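Local structure of DNA polymerase (5MDN) at residues G142-Y147 with D254-V259; V589-E594 with G607-G612; Y691-H696 with K724-A729. The protein probably catalyses template-directed DNA synthesis, extending a DNA chain with deoxyribonucleoside triphosphates and releasing diphosphate, as a family B DNA polymerase. One frame throughout, in Å; residues are numbered along the deposited sequence.

Contact 1 (G142-Y147 with D254-V259); sequences GPLPLY and DRLGGV
The carboxylate of D254 is met from above its plane by two backbone amides of its own loop, and the ring of Y147 has the carbonyl oxygen of P145 at its edge, in plane. The D254 bonds build an Asx turn overlaid on a type I beta turn from D254 to G257, which sits against the start of strand 144-155 in the N-terminal mixed sheet. L256 N reaches D254 OD1 at 2.9 Å from 41° out of the carboxylate plane; G258 N, from 46° out of it, donates to the same oxygen. A backbone bond from D254 N to G258 O, 3.1 Å, closes the loop, so a single carboxylate oxygen and the main chain together fix its shape. The side-chain contacts across the interface are apolar. L144 points at the loop with CG beside its backbone N (chi1 -56°) and splits its two methyls between neighbours: CD1 lies 4.2 Å from CD1 of L256, while CD2 lies 4.1 Å from CD of R255. It crosses both side chains at about a right angle, touching them with the branch tips. F22 of strand 17-24 touches L144 and L256, adding to this partly buried apolar patch. Of its side chain, R255 offers L144 the aliphatic CB and CD. The chain runs extended from CG to NE, carrying the guanidinium away from L144 to salt bridges of NE with D223 and of NH2 with D225. These acids would offset the nearby positive charge of R273. Y147 and L146 instead pack within the sheet, on strands 30-35 and 131-141. At the more exposed margin the proline ring lies beside the turn, P143 CG being 3.8 Å from R255 O.

Contact 2 (V589-E594 with G607-G612); sequences VDKDYE and GLLRDG
R610 lays one face of its guanidinium over the backbone of E594, whose CA sits 3.9 Å above the plane and over its centre. The chain bends at chi2 (-73°) to get there, and NE then turns toward D592, whose carboxylate lies at the guanidinium edge: a salt bridge with NE 3.3 Å from OD2, its hydrogen bonds weak and the two planes 67° apart. NH2 of R610 has a second acid, D415. On the other side Y593 and L609 run side by side, CE1 of the ring 3.6 Å from CD2 of L609, while the ring carries CB of K591 on one face and its OH is hydrogen-bonded to D615. Between these side chains E594 N donates to L608 O at 2.6 Å, nearly along the C=O axis. Here the chain turns a corner: strand 588-593 belongs to the palm sheet beside strand 416-420, and strand 605-609 to a neighbouring antiparallel sheet, the two short segments crossing at 89°. One backbone bond, an aromatic-aliphatic pair and a shared arginine thus join the sheets; the two acids would favour the charged arginine and restrain its guanidinium, D592 only weakly.

Contact 3 (Y691-H696 with K724-A729); sequences YGPHVH and KVSERA
H696 and E727 cross obliquely, the imidazole plane and the carboxylate plane 89° apart. CG of H696 is anti to its backbone N (chi1 162°), which swings the ring out from the first turn of helix 693-697 and over the loop. One face of that ring then lies against the backbone oxygen of E727, 3.2 Å above the plane and offset toward the rim, while A729 N sits at the ring edge, 3.5 Å from ND1. The E727 side chain takes the opposite course: CG stays beside its own backbone N, a bend at chi2 (-44°) folds the chain back, and the carboxylate ends in front of the helix start. There OE1 lies 3.2 Å from CB of H696, and OE2 lies 2.7 Å from the backbone oxygen of Y691. P693 packs against the turn through CD and CB. Its CD approaches CB of S726 at 3.4 Å, and its CB touches the methyl CB of A729 at 3.6 Å; Y716 of strand 716-718 meets both P693 and A729, backing the apolar side. S726 tops a type II beta turn from K724 to E727, closed by the bond from E727 N to K724 O, 3.1 Å. On the helix side H696 N donates to G692 O at 3.2 Å, so G692 serves as N-cap and P693, with no N-H to offer, begins the helix. The closeness of OE2 to the backbone oxygens of Y691 and V725 suggests that the E727 acid may be protonated; a positive charge on H696, if present, would instead favour the ionised form. The whole is an N-capped short helix against a type II turn that leads into strand 729-731, in the C-terminal part of the polymerase domain, probably the thumb.

The three contacts follow one another along the chain without touching: nearest atoms are about 35 Å apart between contacts 1 and 2, 33 Å between 1 and 3, and 32 Å between 2 and 3. Contact 1 belongs to the exonuclease part of the sequence, and contacts 2 and 3 share the polymerase part; 1 and 2 lie on opposite sides of the chain's centre. Only contact 1 comes near a metal site: its R255 side chain is about 7 Å from that of D7, which with D363 holds a magnesium ion, and the L256 side chain is about 11 Å from a bound magnesium. Contacts 2 and 3 lie away from the metal-binding residues, their centres 43 Å apart.

Contact 1 (G142-Y147 with D254-V259)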
loop_
_atom_site.group_PDB
_atom_site.type_symbol
_atom_site.label_atom_id
_atom_site.label_comp_id
_atom_site.label_asym_id
_atom_site.label_seq_id
_atom_site.Cartn_x
_atom_site.Cartn_y
_atom_site.Cartn_z
ATOM N N GLY A 142 7.333 -13.538 -30.284
ATOM C CA GLY A 142 8.181 -14.379 -29.477
ATOM C C GLY A 142 7.556 -15.753 -29.342
ATOM O O GLY A 142 7.172 -16.382 -30.333
ATOM N N PRO A 143 7.427 -16.243 -28.105
ATOM C CA PRO A 143 6.733 -17.521 -27.895
ATOM C C PRO A 143 5.221 -17.394 -27.813
ATOM O O PRO A 143 4.529 -18.413 -27.936
ATOM C CB PRO A 143 7.316 -18.019 -26.565
ATOM C CG PRO A 143 7.659 -16.765 -25.830
ATOM C CD PRO A 143 8.019 -15.718 -26.861
ATOM N N LEU A 144 4.690 -16.185 -27.609
ATOM C CA LEU A 144 3.278 -15.936 -27.337
ATOM C C LEU A 144 2.503 -15.732 -28.636
ATOM O O LEU A 144 2.995 -15.070 -29.555
ATOM C CB LEU A 144 3.107 -14.704 -26.453
ATOM C CG LEU A 144 3.851 -14.685 -25.118
ATOM C CD1 LEU A 144 3.855 -13.280 -24.538
ATOM C CD2 LEU A 144 3.217 -15.668 -24.149
ATOM N N PRO A 145 1.304 -16.301 -28.732
ATOM C CA PRO A 145 0.423 -15.975 -29.861
ATOM C C PRO A 145 0.019 -14.508 -29.824
ATOM O O PRO A 145 -0.444 -13.999 -28.800
ATOM C CB PRO A 145 -0.782 -16.900 -29.651
ATOM C CG PRO A 145 -0.293 -17.993 -28.755
ATOM C CD PRO A 145 0.760 -17.377 -27.885
ATOM N N LEU A 146 0.191 -13.831 -30.953
ATOM C CA LEU A 146 -0.169 -12.428 -31.089
ATOM C C LEU A 146 -1.531 -12.289 -31.759
ATOM O O LEU A 146 -1.915 -13.100 -32.605
ATOM C CB LEU A 146 0.893 -11.675 -31.894
ATOM C CG LEU A 146 0.713 -10.171 -32.111
ATOM C CD1 LEU A 146 0.713 -9.429 -30.783
ATOM C CD2 LEU A 146 1.797 -9.627 -33.033
ATOM N N TYR A 147 -2.257 -11.244 -31.370
ATOM C CA TYR A 147 -3.588 -10.965 -31.891
ATOM C C TYR A 147 -3.722 -9.474 -32.149
ATOM O O TYR A 147 -3.402 -8.663 -31.274
ATOM C CB TYR A 147 -4.683 -11.410 -30.911
ATOM C CG TYR A 147 -4.962 -12.896 -30.873
ATOM C CD1 TYR A 147 -4.098 -13.771 -30.227
ATOM C CD2 TYR A 147 -6.105 -13.422 -31.464
ATOM C CE1 TYR A 147 -4.356 -15.127 -30.184
ATOM C CE2 TYR A 147 -6.371 -14.776 -31.427
ATOM C CZ TYR A 147 -5.495 -15.625 -30.786
ATOM O OH TYR A 147 -5.757 -16.975 -30.745
ATOM N N ASP A 254 11.224 -11.904 -17.892
ATOM C CA ASP A 254 9.894 -11.623 -18.412
ATOM C C ASP A 254 9.586 -12.516 -19.617
ATOM O O ASP A 254 10.425 -13.290 -20.087
ATOM C CB ASP A 254 9.748 -10.128 -18.719
ATOM C CG ASP A 254 10.512 -9.670 -19.961
ATOM O OD1 ASP A 254 10.762 -10.458 -20.896
ATOM O OD2 ASP A 254 10.854 -8.469 -20.008
ATOM N N ARG A 255 8.356 -12.411 -20.125
ATOM C CA ARG A 255 7.877 -13.326 -21.156
ATOM C C ARG A 255 8.422 -13.032 -22.549
ATOM O O ARG A 255 8.188 -13.833 -23.460
ATOM C CB ARG A 255 6.346 -13.365 -21.176
ATOM C CG ARG A 255 5.769 -14.150 -20.008
ATOM C CD ARG A 255 4.432 -14.786 -20.368
ATOM N NE ARG A 255 3.940 -15.666 -19.307
ATOM C CZ ARG A 255 2.853 -15.455 -18.571
ATOM N NH1 ARG A 255 2.109 -14.375 -18.764
ATOM N NH2 ARG A 255 2.507 -16.335 -17.640
ATOM N N LEU A 256 9.121 -11.918 -22.750
ATOM C CA LEU A 256 9.780 -11.638 -24.023
ATOM C C LEU A 256 11.294 -11.601 -23.849
ATOM O O LEU A 256 11.996 -10.808 -24.483
ATOM C CB LEU A 256 9.274 -10.338 -24.648
ATOM C CG LEU A 256 7.805 -10.236 -25.082
ATOM C CD1 LEU A 256 7.386 -11.460 -25.889
ATOM C CD2 LEU A 256 6.864 -10.007 -23.903
ATOM N N GLY A 257 11.809 -12.494 -23.006
ATOM C CA GLY A 257 13.242 -12.597 -22.778
ATOM C C GLY A 257 13.905 -11.330 -22.293
ATOM O O GLY A 257 15.099 -11.134 -22.538
ATOM N N GLY A 258 13.166 -10.462 -21.605
ATOM C CA GLY A 258 13.679 -9.189 -21.154
ATOM C C GLY A 258 13.903 -9.158 -19.648
ATOM O O GLY A 258 13.498 -10.051 -18.907
ATOM N N VAL A 259 14.560 -8.090 -19.206
ATOM C CA VAL A 259 14.951 -7.929 -17.807
ATOM C C VAL A 259 13.962 -7.004 -17.105
ATOM O O VAL A 259 13.278 -6.210 -17.770
ATOM C CB VAL A 259 16.389 -7.398 -17.696
ATOM C CG1 VAL A 259 17.322 -8.219 -18.573
ATOM C CG2 VAL A 259 16.446 -5.928 -18.082
#

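Contact 2 (V589-E594 with G607-G612)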
loop_
_atom_site.group_PDB
_atom_site.type_symbol
_atom_site.label_atom_id
_atom_site.label_comp_id
_atom_site.label_asym_id
_atom_site.label_seq_id
_atom_site.Cartn_x
_atom_site.Cartn_y
_atom_site.Cartn_z
ATOM N N VAL A 589 -19.474 -4.659 13.464
ATOM C CA VAL A 589 -18.449 -4.760 14.496
ATOM C C VAL A 589 -17.110 -5.039 13.827
ATOM O O VAL A 589 -16.913 -6.094 13.215
ATOM C CB VAL A 589 -18.807 -5.844 15.515
ATOM C CG1 VAL A 589 -17.652 -6.056 16.474
ATOM C CG2 VAL A 589 -20.077 -5.455 16.261
ATOM N N ASP A 590 -16.182 -4.088 13.941
ATOM C CA ASP A 590 -14.876 -4.248 13.317
ATOM C C ASP A 590 -13.959 -5.123 14.164
ATOM O O ASP A 590 -13.330 -6.053 13.649
ATOM C CB ASP A 590 -14.234 -2.879 13.075
ATOM C CG ASP A 590 -13.096 -2.938 12.080
ATOM O OD1 ASP A 590 -13.252 -3.611 11.040
ATOM O OD2 ASP A 590 -12.046 -2.316 12.342
ATOM N N LYS A 591 -13.876 -4.846 15.465
ATOM C CA LYS A 591 -13.002 -5.593 16.358
ATOM C C LYS A 591 -13.734 -5.906 17.654
ATOM O O LYS A 591 -14.497 -5.080 18.161
ATOM C CB LYS A 591 -11.714 -4.815 16.664
ATOM C CG LYS A 591 -10.818 -4.590 15.459
ATOM C CD LYS A 591 -10.217 -5.891 14.958
ATOM C CE LYS A 591 -9.452 -5.678 13.661
ATOM N NZ LYS A 591 -8.131 -5.038 13.903
ATOM N N ASP A 592 -13.494 -7.103 18.185
ATOM C CA ASP A 592 -13.994 -7.515 19.495
ATOM C C ASP A 592 -12.777 -7.714 20.392
ATOM O O ASP A 592 -12.126 -8.763 20.343
ATOM C CB ASP A 592 -14.837 -8.787 19.394
ATOM C CG ASP A 592 -15.388 -9.234 20.739
ATOM O OD1 ASP A 592 -15.296 -8.460 21.717
ATOM O OD2 ASP A 592 -15.920 -10.362 20.818
ATOM N N TYR A 593 -12.475 -6.712 21.211
ATOM C CA TYR A 593 -11.308 -6.746 22.080
ATOM C C TYR A 593 -11.679 -7.283 23.457
ATOM O O TYR A 593 -12.693 -6.880 24.037
ATOM C CB TYR A 593 -10.699 -5.352 22.220
ATOM C CG TYR A 593 -10.040 -4.817 20.969
ATOM C CD1 TYR A 593 -8.971 -5.482 20.383
ATOM C CD2 TYR A 593 -10.476 -3.635 20.387
ATOM C CE1 TYR A 593 -8.362 -4.989 19.244
ATOM C CE2 TYR A 593 -9.874 -3.134 19.250
ATOM C CZ TYR A 593 -8.818 -3.815 18.683
ATOM O OH TYR A 593 -8.216 -3.319 17.549
ATOM N N GLU A 594 -10.854 -8.196 23.972
ATOM C CA GLU A 594 -11.003 -8.627 25.357
ATOM C C GLU A 594 -10.611 -7.511 26.319
ATOM O O GLU A 594 -11.246 -7.332 27.365
ATOM C CB GLU A 594 -10.164 -9.879 25.605
ATOM C CG GLU A 594 -10.357 -10.505 26.975
ATOM C CD GLU A 594 -9.604 -11.813 27.122
ATOM O OE1 GLU A 594 -9.077 -12.313 26.106
ATOM O OE2 GLU A 594 -9.538 -12.342 28.251
ATOM N N GLY A 607 -4.763 -3.380 21.788
ATOM C CA GLY A 607 -5.958 -4.167 22.019
ATOM C C GLY A 607 -5.726 -5.659 21.926
ATOM O O GLY A 607 -4.963 -6.127 21.076
ATOM N N LEU A 608 -6.384 -6.417 22.800
ATOM C CA LEU A 608 -6.219 -7.864 22.887
ATOM C C LEU A 608 -7.454 -8.523 22.286
ATOM O O LEU A 608 -8.556 -8.403 22.831
ATOM C CB LEU A 608 -6.008 -8.299 24.336
ATOM C CG LEU A 608 -5.953 -9.800 24.627
ATOM C CD1 LEU A 608 -4.808 -10.458 23.875
ATOM C CD2 LEU A 608 -5.826 -10.045 26.122
ATOM N N LEU A 609 -7.268 -9.215 21.166
ATOM C CA LEU A 609 -8.365 -9.899 20.502
ATOM C C LEU A 609 -8.683 -11.216 21.207
ATOM O O LEU A 609 -7.885 -11.744 21.987
ATOM C CB LEU A 609 -8.030 -10.156 19.032
ATOM C CG LEU A 609 -7.814 -8.923 18.151
ATOM C CD1 LEU A 609 -7.177 -9.316 16.829
ATOM C CD2 LEU A 609 -9.132 -8.202 17.919
ATOM N N ARG A 610 -9.880 -11.738 20.925
ATOM C CA ARG A 610 -10.330 -12.964 21.576
ATOM C C ARG A 610 -9.417 -14.145 21.265
ATOM O O ARG A 610 -9.250 -15.035 22.107
ATOM C CB ARG A 610 -11.766 -13.282 21.157
ATOM C CG ARG A 610 -12.782 -12.221 21.544
ATOM C CD ARG A 610 -13.055 -12.226 23.040
ATOM N NE ARG A 610 -14.002 -11.184 23.429
ATOM C CZ ARG A 610 -14.286 -10.862 24.687
ATOM N NH1 ARG A 610 -13.698 -11.504 25.689
ATOM N NH2 ARG A 610 -15.163 -9.902 24.945
ATOM N N ASP A 611 -8.821 -14.175 20.074
ATOM C CA ASP A 611 -7.910 -15.252 19.709
ATOM C C ASP A 611 -6.516 -15.087 20.304
ATOM O O ASP A 611 -5.664 -15.956 20.092
ATOM C CB ASP A 611 -7.815 -15.372 18.182
ATOM C CG ASP A 611 -7.235 -14.132 17.528
ATOM O OD1 ASP A 611 -7.081 -13.100 18.216
ATOM O OD2 ASP A 611 -6.931 -14.190 16.318
ATOM N N GLY A 612 -6.263 -14.002 21.036
ATOM C CA GLY A 612 -4.993 -13.784 21.693
ATOM C C GLY A 612 -4.059 -12.823 20.987
ATOM O O GLY A 612 -3.058 -12.408 21.586
#

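Contact 3 (Y691-H696 with K724-A729)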
loop_
_atom_site.group_PDB
_atom_site.type_symbol
_atom_site.label_atom_id
_atom_site.label_comp_id
_atom_site.label_asym_id
_atom_site.label_seq_id
_atom_site.Cartn_x
_atom_site.Cartn_y
_atom_site.Cartn_z
ATOM N N TYR A 691 26.825 15.025 15.960
ATOM C CA TYR A 691 27.664 14.891 17.162
ATOM C C TYR A 691 27.266 13.730 18.061
ATOM O O TYR A 691 27.861 13.559 19.131
ATOM C CB TYR A 691 27.678 16.182 17.990
ATOM C CG TYR A 691 28.419 17.311 17.318
ATOM C CD1 TYR A 691 29.465 17.046 16.427
ATOM C CD2 TYR A 691 28.050 18.631 17.532
ATOM C CE1 TYR A 691 30.145 18.067 15.800
ATOM C CE2 TYR A 691 28.715 19.655 16.905
ATOM C CZ TYR A 691 29.765 19.369 16.036
ATOM O OH TYR A 691 30.434 20.386 15.404
ATOM N N GLY A 692 26.286 12.928 17.660
ATOM C CA GLY A 692 25.717 11.919 18.518
ATOM C C GLY A 692 26.508 10.635 18.425
ATOM O O GLY A 692 27.563 10.581 17.788
ATOM N N PRO A 693 26.013 9.569 19.058
ATOM C CA PRO A 693 26.691 8.273 18.923
ATOM C C PRO A 693 26.563 7.712 17.531
ATOM O O PRO A 693 27.377 6.870 17.134
ATOM C CB PRO A 693 25.966 7.388 19.941
ATOM C CG PRO A 693 24.608 7.976 20.055
ATOM C CD PRO A 693 24.714 9.452 19.745
ATOM N N HIS A 694 25.543 8.153 16.795
ATOM C CA HIS A 694 25.335 7.718 15.422
ATOM C C HIS A 694 26.523 8.084 14.542
ATOM O O HIS A 694 26.940 7.291 13.689
ATOM C CB HIS A 694 24.042 8.346 14.904
ATOM C CG HIS A 694 23.729 8.024 13.479
ATOM N ND1 HIS A 694 24.028 6.808 12.902
ATOM C CD2 HIS A 694 23.119 8.757 12.518
ATOM C CE1 HIS A 694 23.627 6.811 11.644
ATOM N NE2 HIS A 694 23.070 7.981 11.386
ATOM N N VAL A 695 27.082 9.281 14.729
ATOM C CA VAL A 695 28.228 9.701 13.926
ATOM C C VAL A 695 29.545 9.191 14.515
ATOM O O VAL A 695 30.489 8.905 13.769
ATOM C CB VAL A 695 28.233 11.232 13.754
ATOM C CG1 VAL A 695 26.851 11.722 13.353
ATOM C CG2 VAL A 695 28.698 11.933 15.028
ATOM N N HIS A 696 29.641 9.081 15.844
ATOM C CA HIS A 696 30.891 8.651 16.465
ATOM C C HIS A 696 31.172 7.179 16.189
ATOM O O HIS A 696 32.322 6.798 15.939
ATOM C CB HIS A 696 30.851 8.927 17.966
ATOM C CG HIS A 696 31.862 8.154 18.755
ATOM N ND1 HIS A 696 31.553 6.987 19.419
ATOM C CD2 HIS A 696 33.178 8.379 18.984
ATOM C CE1 HIS A 696 32.632 6.530 20.028
ATOM N NE2 HIS A 696 33.633 7.354 19.778
ATOM N N LYS A 724 32.593 11.620 26.676
ATOM C CA LYS A 724 31.487 12.560 26.540
ATOM C C LYS A 724 30.176 11.816 26.401
ATOM O O LYS A 724 30.130 10.612 26.186
ATOM C CB LYS A 724 31.676 13.435 25.295
ATOM C CG LYS A 724 30.671 14.536 24.999
ATOM C CD LYS A 724 30.653 15.684 25.978
ATOM C CE LYS A 724 29.963 16.857 25.267
ATOM N NZ LYS A 724 28.586 16.429 24.855
ATOM N N VAL A 725 29.085 12.557 26.552
ATOM C CA VAL A 725 27.767 11.943 26.465
ATOM C C VAL A 725 27.607 11.328 25.084
ATOM O O VAL A 725 27.985 11.935 24.077
ATOM C CB VAL A 725 26.664 12.968 26.782
ATOM C CG1 VAL A 725 26.872 13.586 28.146
ATOM C CG2 VAL A 725 26.725 14.068 25.755
ATOM N N SER A 726 27.104 10.092 25.034
ATOM C CA SER A 726 26.842 9.373 23.786
ATOM C C SER A 726 28.102 8.980 23.018
ATOM O O SER A 726 28.005 8.277 22.011
ATOM C CB SER A 726 25.924 10.191 22.869
ATOM O OG SER A 726 26.587 11.378 22.464
ATOM N N GLU A 727 29.286 9.413 23.458
ATOM C CA GLU A 727 30.507 9.189 22.665
ATOM C C GLU A 727 31.265 7.922 23.053
ATOM O O GLU A 727 32.499 7.880 23.028
ATOM C CB GLU A 727 31.426 10.408 22.717
ATOM C CG GLU A 727 30.726 11.738 22.467
ATOM C CD GLU A 727 29.738 11.708 21.301
ATOM O OE1 GLU A 727 30.003 11.040 20.275
ATOM O OE2 GLU A 727 28.680 12.359 21.416
ATOM N N ARG A 728 30.539 6.859 23.394
ATOM C CA ARG A 728 31.135 5.568 23.717
ATOM C C ARG A 728 30.478 4.463 22.899
ATOM O O ARG A 728 30.390 3.316 23.346
ATOM C CB ARG A 728 31.022 5.261 25.209
ATOM C CG ARG A 728 31.891 6.113 26.123
ATOM C CD ARG A 728 31.225 7.436 26.466
ATOM N NE ARG A 728 29.782 7.295 26.647
ATOM C CZ ARG A 728 29.202 6.893 27.774
ATOM N NH1 ARG A 728 29.940 6.578 28.830
ATOM N NH2 ARG A 728 27.881 6.799 27.844
ATOM N N ALA A 729 30.015 4.803 21.698
ATOM C CA ALA A 729 29.284 3.882 20.828
ATOM C C ALA A 729 30.269 3.089 19.978
ATOM O O ALA A 729 30.742 3.566 18.943
ATOM C CB ALA A 729 28.299 4.650 19.956
#